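Local atomic coordinates of glucosamine-6-phosphate deaminase (Thermotoga maritima, PDB entry 1J5X), a protein that belongs to the SIS-domain family and folds into two alpha/beta units, each built on a parallel sheet, joined in one chain. Residues A[15-18]-A[19-23]. Sequence-based numbering, arbitrary orientation.
Sequences KTLK and EITDQ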
# COMPACT_ATOMS: atom_id res chain seq x y z
N LYS A 15 -2.83 -10.12 -17.22
CA LYS A 15 -3.57 -10.44 -15.99
C LYS A 15 -3.39 -9.28 -14.97
O LYS A 15 -4.33 -8.96 -14.22
CB LYS A 15 -3.03 -11.72 -15.38
CG LYS A 15 -3.65 -12.20 -14.05
CD LYS A 15 -5.16 -12.35 -13.98
CE LYS A 15 -5.73 -13.42 -14.86
NZ LYS A 15 -6.96 -13.99 -14.20
N THR A 16 -2.19 -8.72 -14.95
CA THR A 16 -1.87 -7.61 -14.05
C THR A 16 -2.79 -6.42 -14.37
O THR A 16 -3.47 -5.88 -13.46
CB THR A 16 -0.37 -7.28 -14.14
OG1 THR A 16 0.37 -8.46 -13.74
CG2 THR A 16 0.01 -6.11 -13.23
N LEU A 17 -2.86 -6.03 -15.65
CA LEU A 17 -3.76 -4.93 -16.01
C LEU A 17 -5.20 -5.27 -15.56
O LEU A 17 -5.94 -4.39 -15.05
CB LEU A 17 -3.73 -4.70 -17.53
CG LEU A 17 -4.67 -3.53 -17.93
CD1 LEU A 17 -4.25 -2.27 -17.20
CD2 LEU A 17 -4.57 -3.27 -19.45
N LYS A 18 -5.63 -6.53 -15.74
CA LYS A 18 -6.98 -6.89 -15.31
C LYS A 18 -7.20 -6.67 -13.81
O LYS A 18 -8.22 -6.12 -13.36
CB LYS A 18 -7.29 -8.35 -15.63
CG LYS A 18 -8.68 -8.83 -15.16
CD LYS A 18 -8.68 -9.52 -13.82
CE LYS A 18 -10.08 -10.05 -13.48
NZ LYS A 18 -10.19 -10.57 -12.10
N GLU A 19 -6.24 -7.14 -13.02
CA GLU A 19 -6.35 -6.99 -11.59
C GLU A 19 -6.20 -5.49 -11.17
O GLU A 19 -6.83 -5.06 -10.23
CB GLU A 19 -5.32 -7.92 -10.95
CG GLU A 19 -5.80 -9.38 -11.27
CD GLU A 19 -4.89 -10.52 -10.79
OE1 GLU A 19 -3.73 -10.28 -10.49
OE2 GLU A 19 -5.38 -11.65 -10.74
N ILE A 20 -5.41 -4.70 -11.84
CA ILE A 20 -5.36 -3.25 -11.49
C ILE A 20 -6.78 -2.68 -11.76
O ILE A 20 -7.42 -1.98 -10.93
CB ILE A 20 -4.34 -2.50 -12.37
CG1 ILE A 20 -2.94 -3.04 -12.07
CG2 ILE A 20 -4.43 -0.99 -12.14
CD1 ILE A 20 -1.87 -2.30 -12.88
N THR A 21 -7.29 -3.00 -12.95
CA THR A 21 -8.61 -2.52 -13.37
C THR A 21 -9.74 -2.98 -12.47
O THR A 21 -10.78 -2.31 -12.37
CB THR A 21 -8.88 -2.94 -14.85
OG1 THR A 21 -7.83 -2.40 -15.63
CG2 THR A 21 -10.21 -2.31 -15.36
N ASP A 22 -9.53 -4.08 -11.75
CA ASP A 22 -10.54 -4.58 -10.85
C ASP A 22 -10.80 -3.57 -9.70
O ASP A 22 -11.81 -3.69 -9.02
CB ASP A 22 -10.16 -5.91 -10.22
CG ASP A 22 -10.36 -7.11 -11.16
OD1 ASP A 22 -11.11 -6.94 -12.17
OD2 ASP A 22 -9.79 -8.21 -10.86
N GLN A 23 -9.89 -2.64 -9.48
CA GLN A 23 -10.09 -1.66 -8.41
C GLN A 23 -11.20 -0.71 -8.88
O GLN A 23 -11.78 0.04 -8.11
CB GLN A 23 -8.79 -0.93 -8.11
CG GLN A 23 -7.89 -1.82 -7.24
CD GLN A 23 -6.42 -1.55 -7.44
OE1 GLN A 23 -5.74 -1.35 -6.34
NE2 GLN A 23 -5.90 -1.54 -8.58
O HOH W 1 -7.84 -12.04 -10.69
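The side chains of K18 and D22 meet one turn apart on helix 15-25 of this SIS-domain protein, a worked example of the i to i+4 salt bridge. The lysine can be followed outward. Its CB lies beside the peptide nitrogen of E19, as the chain geometry dictates. CG lies anti to the backbone N (chi1 178°), and a bend at chi2 then turns the chain along the helix, bringing CD near the D22 carboxylate. K18 CE continues past the same group, 3.2 Å from D22 OD2. At the tip, K18 NZ binds D22 OD2 at 2.7 Å on the syn lone pair, the side facing OD1. K162 forms a second salt bridge to that oxygen, and the two positive charges probably favour the ionised aspartate, partly offset by E26 close to OD1. K18 NZ also donates to a water that in turn donates to E19 OE2, linking the two acidic side chains through the ammonium and one water.

The E19 carboxylate is pinned further by the backbone N of E156 and A157, while the aliphatic part of K15 lies across it, K15 CD 3.3 Å from E19 OE2. On another side of the helix, L17 and I20 pack against helices 184-205 and 313-326. There T21, with OG1 beside its own backbone N (chi1 -57°), turns its hydroxyl back one turn. L17 O thus accepts two bonds from opposite faces of its carbonyl plane: T21 N at 2.9 Å, and T21 OG1 at 2.8 Å, 36° out of that plane.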